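Local structure of replication protein B (3H20) at residues 22-27 / 59-64; 143-148 / 164-169. The protein acts as the primase of plasmid RSF1010, making the short primers from which copying of the plasmid DNA starts in leading-strand mode. All coordinates share one frame; numbering follows the deposited sequence.

Interaction 1 and interaction 2 meet in one corner of the primase domain, their centres about 11 Å apart, and both are largely buried. Strand 59-65, one half of interaction 1, also pairs with strand 144-145 of interaction 2, so the two contacts share a sheet. Their chemistry differs: interaction 1 is a regular antiparallel ladder of two inner strands, burying 625 Å², whereas interaction 2 is a smaller packing of largely loop residues, 293 Å², with a single hydrogen bond across it. A salt bridge from Asp60 OD1 to Arg145 NH2 (2.7 Å) ties them together beside the diphosphate, which each contact reaches through one side chain.

Interaction 1. Residues 22-27 / 59-64; sequences FDIGVR and NDVYIR. With DPO (diphosphate), chain E.
Gly25 and Tyr62 form the middle rung of an antiparallel strand pairing: residues 22-27 of strand 21-28 run beside residues 59-64 of strand 59-65 as the two inner strands of a four-stranded sheet. The segment directions differ by 160°, and six backbone hydrogen bonds fix the register. Asp23 with Arg64, Gly25 with Tyr62, and Arg27 with Asp60 each exchange two; Tyr62 N to Gly25 O, at 2.8 Å, is representative. Between them lie the non-hydrogen-bonded pairs Ile24-Ile63 and Val26-Val61, where CA-H...O contacts supplement the ladder.

The isoleucines and valines of these pairs make one face apolar. Ile63 CG1, anti to its backbone N (chi1 -172°), lies 3.7 Å from Ile24 CD1, while Ile63 CD1 comes within 3.6 Å of Phe22 CD2. Val26 CG1 packs on Asn59 CB at 3.6 Å. Leu14 of helix 6-17 and Leu51 of helix 48-56 also touch side chains of this cluster.

The other face is polar. Arg64 NE donates to Asp23 OD2 at 3.1 Å in a salt bridge that uses the anti side of the oxygen; OD2 lies near the guanidinium plane, although the two flat groups are turned 70° apart. Arg141 adds a second partner for each, its NH2 bridging to Asp23 OD2 and its carbonyl accepting from Arg64 NH1, while Tyr143 makes a cation-pi contact with Arg64. Farther along the same face, the Tyr62 ring passes with its edge toward Gly25 O and Arg27 CB, and its OH donates to DPO O2 at 2.6 Å.

Two guanidinium groups on one carboxylate oxygen would favour an ionised Asp23, and the Tyr62 bond places one end of this polar face in the diphosphate pocket, consistent with binding the phosphates of a nucleotide.

Interaction 2. Residues 143-148 / 164-169; sequences YGRLAG and PWVLLR. With DPO (diphosphate), chain E.
Val166 packs against residues 145-148, with Ala147 and Gly148 supplying most of the opposing surface. The touching parts of the two segments run at 99° to each other, so this is a crossing rather than a strand pairing. Its one hydrogen bond, Gly148 N to Val166 O, measures 3.0 Å and is almost straight at 174°. Ala147 CA also lies 3.6 Å from the same carbonyl oxygen, a weak CA-H...O contact beside the nearly straight N-H bond.

The Val166 side chain points toward the other segment. Its CG1, anti to the backbone N (chi1 -179°), lies 3.8 Å from Arg145 CB and also approaches the carbonyl of Leu146. Ala147 CB packs next along the chain, 3.9 Å from Leu168 CB and 3.7 Å from Leu168 N. Gly148 has a positive phi, where the absence of a CB avoids crowding the carbonyl of Ala147. Its own oxygen meets the edge of the Trp165 indole, 3.3 Å from CZ3 and near the ring plane, and is hydrogen-bonded to Thr6 OG1.

Beyond Val166, the Arg145 chain is bent at chi2, and its NH1 donates to DPO O4, the oxygen bridging the two phosphorus atoms, at 3.0 Å. DPO O4 lies at the guanidinium edge, near its plane; the salt bridge of NH2 to Asp60 is consistent with a fixed rotation of the group.

The contact thereby joins two antiparallel sheets: strand 144-145 borders strand 59-65 in one, and strand 167-170 borders strand 96-99 in the other. Val98 touches both Val166 and Leu168, while helix 6-17 packs Ala9 on Ala147 and Ile10 on Leu146.

Interaction 1. Residues 22-27 / 59-64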
ATOM      1  N   PHE A  22      11.965  18.836  -8.763  1.00 32.64           N
ATOM      2  CA  PHE A  22      12.444  17.623  -8.097  1.00 32.30           C
ATOM      3  C   PHE A  22      12.300  17.753  -6.574  1.00 32.55           C
ATOM      4  O   PHE A  22      12.400  18.861  -6.029  1.00 31.79           O
ATOM      5  CB  PHE A  22      13.943  17.417  -8.389  1.00 32.47           C
ATOM      6  CG  PHE A  22      14.280  17.235  -9.863  1.00 32.09           C
ATOM      7  CD1 PHE A  22      14.548  18.335 -10.675  1.00 32.50           C
ATOM      8  CD2 PHE A  22      14.344  15.958 -10.417  1.00 32.48           C
ATOM      9  CE1 PHE A  22      14.869  18.171 -12.028  1.00 33.18           C
ATOM     10  CE2 PHE A  22      14.658  15.771 -11.773  1.00 33.70           C
ATOM     11  CZ  PHE A  22      14.926  16.892 -12.578  1.00 33.63           C
ATOM     12  N   ASP A  23      12.094  16.627  -5.894  1.00 31.92           N
ATOM     13  CA  ASP A  23      12.301  16.556  -4.452  1.00 32.56           C
ATOM     14  C   ASP A  23      13.730  16.092  -4.227  1.00 32.41           C
ATOM     15  O   ASP A  23      14.161  15.102  -4.824  1.00 32.42           O
ATOM     16  CB  ASP A  23      11.356  15.547  -3.793  1.00 32.66           C
ATOM     17  CG  ASP A  23       9.918  15.965  -3.868  1.00 33.73           C
ATOM     18  OD1 ASP A  23       9.646  17.191  -3.793  1.00 33.30           O
ATOM     19  OD2 ASP A  23       9.063  15.064  -3.994  1.00 34.04           O
ATOM     20  N   ILE A  24      14.460  16.817  -3.389  1.00 31.72           N
ATOM     21  CA  ILE A  24      15.783  16.388  -2.956  1.00 31.72           C
ATOM     22  C   ILE A  24      15.676  15.969  -1.492  1.00 31.83           C
ATOM     23  O   ILE A  24      15.163  16.717  -0.658  1.00 31.86           O
ATOM     24  CB  ILE A  24      16.859  17.503  -3.113  1.00 31.79           C
ATOM     25  CG1 ILE A  24      17.084  17.873  -4.591  1.00 32.18           C
ATOM     26  CG2 ILE A  24      18.183  17.112  -2.421  1.00 31.77           C
ATOM     27  CD1 ILE A  24      17.671  16.754  -5.480  1.00 32.32           C
ATOM     28  N   GLY A  25      16.137  14.762  -1.188  1.00 31.95           N
ATOM     29  CA  GLY A  25      16.132  14.271   0.193  1.00 31.81           C
ATOM     30  C   GLY A  25      17.543  14.169   0.749  1.00 32.37           C
ATOM     31  O   GLY A  25      18.471  13.715   0.073  1.00 32.11           O
ATOM     32  N   VAL A  26      17.696  14.596   1.993  1.00 32.29           N
ATOM     33  CA  VAL A  26      18.975  14.566   2.681  1.00 32.99           C
ATOM     34  C   VAL A  26      18.773  13.815   4.007  1.00 32.87           C
ATOM     35  O   VAL A  26      17.997  14.251   4.865  1.00 33.01           O
ATOM     36  CB  VAL A  26      19.520  16.003   2.883  1.00 33.14           C
ATOM     37  CG1 VAL A  26      20.728  16.011   3.787  1.00 34.50           C
ATOM     38  CG2 VAL A  26      19.885  16.635   1.529  1.00 33.95           C
ATOM     39  N   ARG A  27      19.441  12.667   4.147  1.00 32.62           N
ATOM     40  CA  ARG A  27      19.306  11.816   5.338  1.00 32.49           C
ATOM     41  C   ARG A  27      20.640  11.494   6.018  1.00 32.50           C
ATOM     42  O   ARG A  27      21.568  10.981   5.386  1.00 31.56           O
ATOM     43  CB  ARG A  27      18.580  10.509   5.007  1.00 32.02           C
ATOM     44  CG  ARG A  27      18.292   9.641   6.231  1.00 33.40           C
ATOM     45  CD  ARG A  27      17.592   8.330   5.879  1.00 33.77           C
ATOM     46  NE  ARG A  27      17.238   7.613   7.103  1.00 37.20           N
ATOM     47  CZ  ARG A  27      16.086   7.762   7.757  1.00 39.13           C
ATOM     48  NH1 ARG A  27      15.863   7.078   8.875  1.00 38.55           N
ATOM     49  NH2 ARG A  27      15.152   8.588   7.289  1.00 40.73           N
ATOM     50  N   ASN A  59      25.572  12.791   5.489  1.00 30.53           N
ATOM     51  CA  ASN A  59      24.240  12.673   4.872  1.00 30.68           C
ATOM     52  C   ASN A  59      24.250  12.025   3.476  1.00 30.97           C
ATOM     53  O   ASN A  59      25.077  12.387   2.625  1.00 31.07           O
ATOM     54  CB  ASN A  59      23.573  14.059   4.776  1.00 30.75           C
ATOM     55  CG  ASN A  59      23.238  14.656   6.142  1.00 31.59           C
ATOM     56  OD1 ASN A  59      22.171  14.395   6.701  1.00 33.38           O
ATOM     57  ND2 ASN A  59      24.148  15.459   6.682  1.00 30.58           N
ATOM     58  N   ASP A  60      23.330  11.086   3.235  1.00 30.17           N
ATOM     59  CA  ASP A  60      23.062  10.605   1.871  1.00 30.62           C
ATOM     60  C   ASP A  60      22.113  11.569   1.144  1.00 30.51           C
ATOM     61  O   ASP A  60      21.269  12.217   1.784  1.00 30.50           O
ATOM     62  CB  ASP A  60      22.488   9.182   1.881  1.00 30.66           C
ATOM     63  CG  ASP A  60      23.511   8.145   2.316  1.00 31.82           C
ATOM     64  OD1 ASP A  60      24.432   7.845   1.525  1.00 33.74           O
ATOM     65  OD2 ASP A  60      23.381   7.623   3.434  1.00 30.74           O
ATOM     66  N   VAL A  61      22.284  11.675  -0.173  1.00 30.43           N
ATOM     67  CA  VAL A  61      21.540  12.618  -1.012  1.00 30.66           C
ATOM     68  C   VAL A  61      20.675  11.853  -2.024  1.00 31.25           C
ATOM     69  O   VAL A  61      21.186  11.070  -2.839  1.00 31.68           O
ATOM     70  CB  VAL A  61      22.484  13.609  -1.759  1.00 30.81           C
ATOM     71  CG1 VAL A  61      21.679  14.702  -2.496  1.00 29.27           C
ATOM     72  CG2 VAL A  61      23.501  14.247  -0.785  1.00 31.02           C
ATOM     73  N   TYR A  62      19.370  12.110  -1.973  1.00 31.51           N
ATOM     74  CA  TYR A  62      18.377  11.375  -2.750  1.00 31.62           C
ATOM     75  C   TYR A  62      17.583  12.312  -3.657  1.00 32.53           C
ATOM     76  O   TYR A  62      17.524  13.528  -3.418  1.00 32.49           O
ATOM     77  CB  TYR A  62      17.401  10.656  -1.818  1.00 31.78           C
ATOM     78  CG  TYR A  62      18.026   9.623  -0.901  1.00 31.26           C
ATOM     79  CD1 TYR A  62      18.201   8.303  -1.320  1.00 31.93           C
ATOM     80  CD2 TYR A  62      18.427   9.963   0.382  1.00 30.10           C
ATOM     81  CE1 TYR A  62      18.767   7.340  -0.469  1.00 31.75           C
ATOM     82  CE2 TYR A  62      18.995   9.017   1.232  1.00 31.18           C
ATOM     83  CZ  TYR A  62      19.160   7.711   0.800  1.00 31.47           C
ATOM     84  OH  TYR A  62      19.728   6.788   1.652  1.00 31.34           O
ATOM     85  N   ILE A  63      16.966  11.744  -4.693  1.00 32.44           N
ATOM     86  CA  ILE A  63      16.260  12.545  -5.707  1.00 32.08           C
ATOM     87  C   ILE A  63      15.079  11.773  -6.303  1.00 32.52           C
ATOM     88  O   ILE A  63      15.130  10.539  -6.465  1.00 32.17           O
ATOM     89  CB  ILE A  63      17.223  13.087  -6.839  1.00 31.84           C
ATOM     90  CG1 ILE A  63      16.488  14.080  -7.758  1.00 31.07           C
ATOM     91  CG2 ILE A  63      17.820  11.935  -7.691  1.00 31.86           C
ATOM     92  CD1 ILE A  63      17.367  14.738  -8.819  1.00 32.10           C
ATOM     93  N   ARG A  64      14.005  12.507  -6.572  1.00 32.72           N
ATOM     94  CA  ARG A  64      12.856  11.990  -7.314  1.00 33.70           C
ATOM     95  C   ARG A  64      12.151  13.180  -7.964  1.00 33.89           C
ATOM     96  O   ARG A  64      12.353  14.325  -7.535  1.00 33.26           O
ATOM     97  CB  ARG A  64      11.888  11.228  -6.392  1.00 33.10           C
ATOM     98  CG  ARG A  64      11.220  12.092  -5.312  1.00 34.08           C
ATOM     99  CD  ARG A  64      10.348  11.280  -4.354  1.00 34.89           C
ATOM    100  NE  ARG A  64       9.768  12.150  -3.331  1.00 37.42           N
ATOM    101  CZ  ARG A  64       9.274  11.753  -2.161  1.00 40.58           C
ATOM    102  NH1 ARG A  64       9.251  10.468  -1.825  1.00 40.75           N
ATOM    103  NH2 ARG A  64       8.789  12.658  -1.313  1.00 41.70           N
TER
HETATM  104  P1  DPO E 327      19.539   3.407   0.091  1.00 63.30           P
HETATM  105  O1  DPO E 327      18.926   1.945   0.381  1.00 63.68           O
HETATM  106  O2  DPO E 327      19.163   4.313   1.238  1.00 62.45           O
HETATM  107  O3  DPO E 327      19.157   3.802  -1.319  1.00 63.43           O
HETATM  108  O4  DPO E 327      21.133   3.137   0.161  1.00 63.39           O
HETATM  109  P2  DPO E 327      21.863   1.977  -0.699  1.00 63.00           P
HETATM  110  O5  DPO E 327      21.350   0.683  -0.112  1.00 63.68           O
HETATM  111  O6  DPO E 327      21.435   2.256  -2.126  1.00 63.09           O
HETATM  112  O7  DPO E 327      23.329   2.202  -0.437  1.00 63.18           O

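Interaction 2. Residues 143-148 / 164-169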
ATOM      1  N   TYR A 143      12.415   7.348  -3.610  1.00 36.15           N
ATOM      2  CA  TYR A 143      13.641   8.113  -3.822  1.00 35.35           C
ATOM      3  C   TYR A 143      14.709   7.232  -4.476  1.00 35.02           C
ATOM      4  O   TYR A 143      14.911   6.085  -4.067  1.00 34.71           O
ATOM      5  CB  TYR A 143      14.170   8.644  -2.484  1.00 35.84           C
ATOM      6  CG  TYR A 143      13.728  10.044  -2.104  1.00 35.28           C
ATOM      7  CD1 TYR A 143      14.007  11.130  -2.925  1.00 34.74           C
ATOM      8  CD2 TYR A 143      13.067  10.283  -0.901  1.00 37.11           C
ATOM      9  CE1 TYR A 143      13.628  12.424  -2.575  1.00 35.83           C
ATOM     10  CE2 TYR A 143      12.683  11.581  -0.536  1.00 37.60           C
ATOM     11  CZ  TYR A 143      12.967  12.643  -1.388  1.00 37.13           C
ATOM     12  OH  TYR A 143      12.602  13.931  -1.028  1.00 38.63           O
ATOM     13  N   GLY A 144      15.383   7.773  -5.486  1.00 33.98           N
ATOM     14  CA  GLY A 144      16.657   7.235  -5.927  1.00 33.81           C
ATOM     15  C   GLY A 144      17.833   8.062  -5.448  1.00 33.83           C
ATOM     16  O   GLY A 144      17.656   9.097  -4.805  1.00 33.32           O
ATOM     17  N   ARG A 145      19.040   7.603  -5.763  1.00 33.19           N
ATOM     18  CA  ARG A 145      20.253   8.328  -5.402  1.00 33.52           C
ATOM     19  C   ARG A 145      20.586   9.395  -6.439  1.00 33.36           C
ATOM     20  O   ARG A 145      20.396   9.190  -7.639  1.00 32.66           O
ATOM     21  CB  ARG A 145      21.429   7.361  -5.246  1.00 33.06           C
ATOM     22  CG  ARG A 145      21.282   6.387  -4.089  1.00 36.04           C
ATOM     23  CD  ARG A 145      21.332   7.108  -2.751  1.00 39.88           C
ATOM     24  NE  ARG A 145      21.694   6.211  -1.658  1.00 41.67           N
ATOM     25  CZ  ARG A 145      22.732   6.399  -0.849  1.00 41.42           C
ATOM     26  NH1 ARG A 145      22.986   5.529   0.120  1.00 40.48           N
ATOM     27  NH2 ARG A 145      23.516   7.456  -1.008  1.00 41.25           N
ATOM     28  N   LEU A 146      21.086  10.534  -5.970  1.00 33.13           N
ATOM     29  CA  LEU A 146      21.630  11.555  -6.856  1.00 33.36           C
ATOM     30  C   LEU A 146      23.131  11.371  -7.052  1.00 33.29           C
ATOM     31  O   LEU A 146      23.885  11.274  -6.084  1.00 33.24           O
ATOM     32  CB  LEU A 146      21.339  12.953  -6.308  1.00 32.78           C
ATOM     33  CG  LEU A 146      21.825  14.130  -7.155  1.00 35.57           C
ATOM     34  CD1 LEU A 146      21.004  14.250  -8.431  1.00 34.84           C
ATOM     35  CD2 LEU A 146      21.775  15.424  -6.358  1.00 31.32           C
ATOM     36  N   ALA A 147      23.558  11.325  -8.309  1.00 32.91           N
ATOM     37  CA  ALA A 147      24.963  11.109  -8.634  1.00 32.98           C
ATOM     38  C   ALA A 147      25.820  12.288  -8.186  1.00 32.76           C
ATOM     39  O   ALA A 147      25.343  13.420  -8.107  1.00 32.92           O
ATOM     40  CB  ALA A 147      25.131  10.865 -10.125  1.00 32.77           C
ATOM     41  N   GLY A 148      27.088  12.015  -7.894  1.00 32.48           N
ATOM     42  CA  GLY A 148      28.054  13.079  -7.566  1.00 32.14           C
ATOM     43  C   GLY A 148      28.387  13.179  -6.084  1.00 32.06           C
ATOM     44  O   GLY A 148      29.099  14.105  -5.659  1.00 31.88           O
ATOM     45  N   PRO A 164      32.129   4.496  -1.002  1.00 40.26           N
ATOM     46  CA  PRO A 164      31.964   4.530  -2.458  1.00 39.44           C
ATOM     47  C   PRO A 164      31.223   5.759  -2.979  1.00 38.65           C
ATOM     48  O   PRO A 164      30.369   6.314  -2.287  1.00 38.42           O
ATOM     49  CB  PRO A 164      31.154   3.262  -2.758  1.00 39.40           C
ATOM     50  CG  PRO A 164      30.453   2.936  -1.495  1.00 39.92           C
ATOM     51  CD  PRO A 164      31.260   3.491  -0.363  1.00 40.04           C
ATOM     52  N   TRP A 165      31.556   6.155  -4.204  1.00 37.90           N
ATOM     53  CA  TRP A 165      30.908   7.273  -4.886  1.00 37.67           C
ATOM     54  C   TRP A 165      29.707   6.815  -5.709  1.00 36.54           C
ATOM     55  O   TRP A 165      29.754   5.762  -6.352  1.00 36.11           O
ATOM     56  CB  TRP A 165      31.917   7.972  -5.792  1.00 38.67           C
ATOM     57  CG  TRP A 165      32.839   8.842  -5.030  1.00 39.50           C
ATOM     58  CD1 TRP A 165      34.022   8.486  -4.450  1.00 40.95           C
ATOM     59  CD2 TRP A 165      32.640  10.224  -4.731  1.00 40.17           C
ATOM     60  NE1 TRP A 165      34.582   9.574  -3.811  1.00 41.14           N
ATOM     61  CE2 TRP A 165      33.753  10.654  -3.976  1.00 40.71           C
ATOM     62  CE3 TRP A 165      31.633  11.148  -5.040  1.00 41.04           C
ATOM     63  CZ2 TRP A 165      33.880  11.964  -3.521  1.00 40.33           C
ATOM     64  CZ3 TRP A 165      31.763  12.446  -4.592  1.00 40.35           C
ATOM     65  CH2 TRP A 165      32.878  12.843  -3.838  1.00 40.48           C
ATOM     66  N   VAL A 166      28.634   7.608  -5.682  1.00 35.16           N
ATOM     67  CA  VAL A 166      27.455   7.346  -6.516  1.00 34.36           C
ATOM     68  C   VAL A 166      27.707   7.929  -7.918  1.00 34.45           C
ATOM     69  O   VAL A 166      27.910   9.134  -8.069  1.00 34.14           O
ATOM     70  CB  VAL A 166      26.168   7.948  -5.876  1.00 33.96           C
ATOM     71  CG1 VAL A 166      24.922   7.668  -6.731  1.00 32.96           C
ATOM     72  CG2 VAL A 166      25.973   7.409  -4.455  1.00 34.08           C
ATOM     73  N   LEU A 167      27.704   7.070  -8.937  1.00 34.20           N
ATOM     74  CA  LEU A 167      28.131   7.478 -10.288  1.00 34.37           C
ATOM     75  C   LEU A 167      27.003   7.422 -11.304  1.00 34.28           C
ATOM     76  O   LEU A 167      26.222   6.474 -11.295  1.00 33.86           O
ATOM     77  CB  LEU A 167      29.277   6.588 -10.775  1.00 34.37           C
ATOM     78  CG  LEU A 167      30.494   6.518  -9.837  1.00 35.31           C
ATOM     79  CD1 LEU A 167      31.436   5.388 -10.239  1.00 37.05           C
ATOM     80  CD2 LEU A 167      31.234   7.840  -9.765  1.00 36.30           C
ATOM     81  N   LEU A 168      26.936   8.423 -12.185  1.00 34.14           N
ATOM     82  CA  LEU A 168      26.021   8.373 -13.331  1.00 34.41           C
ATOM     83  C   LEU A 168      26.674   7.596 -14.472  1.00 34.34           C
ATOM     84  O   LEU A 168      27.634   8.065 -15.069  1.00 34.65           O
ATOM     85  CB  LEU A 168      25.659   9.786 -13.814  1.00 34.29           C
ATOM     86  CG  LEU A 168      24.570   9.895 -14.892  1.00 34.44           C
ATOM     87  CD1 LEU A 168      23.198   9.492 -14.343  1.00 32.98           C
ATOM     88  CD2 LEU A 168      24.541  11.330 -15.446  1.00 34.12           C
ATOM     89  N   ARG A 169      26.137   6.421 -14.782  1.00 35.15           N
ATOM     90  CA  ARG A 169      26.764   5.502 -15.751  1.00 35.92           C
ATOM     91  C   ARG A 169      26.261   5.677 -17.186  1.00 36.57           C
ATOM     92  O   ARG A 169      27.012   5.488 -18.148  1.00 36.09           O
ATOM     93  CB  ARG A 169      26.598   4.040 -15.297  1.00 35.87           C
ATOM     94  CG  ARG A 169      27.413   3.689 -14.055  1.00 37.47           C
ATOM     95  CD  ARG A 169      28.848   4.189 -14.201  1.00 41.48           C
ATOM     96  NE  ARG A 169      29.803   3.416 -13.422  1.00 45.72           N
ATOM     97  CZ  ARG A 169      31.093   3.720 -13.289  1.00 47.71           C
ATOM     98  NH1 ARG A 169      31.593   4.805 -13.881  1.00 47.59           N
ATOM     99  NH2 ARG A 169      31.892   2.933 -12.564  1.00 47.63           N
TER
HETATM  100  P1  DPO E 327      19.539   3.407   0.091  1.00 63.30           P
HETATM  101  O1  DPO E 327      18.926   1.945   0.381  1.00 63.68           O
HETATM  102  O2  DPO E 327      19.163   4.313   1.238  1.00 62.45           O
HETATM  103  O3  DPO E 327      19.157   3.802  -1.319  1.00 63.43           O
HETATM  104  O4  DPO E 327      21.133   3.137   0.161  1.00 63.39           O
HETATM  105  P2  DPO E 327      21.863   1.977  -0.699  1.00 63.00           P
HETATM  106  O5  DPO E 327      21.350   0.683  -0.112  1.00 63.68           O
HETATM  107  O6  DPO E 327      21.435   2.256  -2.126  1.00 63.09           O
HETATM  108  O7  DPO E 327      23.329   2.202  -0.437  1.00 63.18           O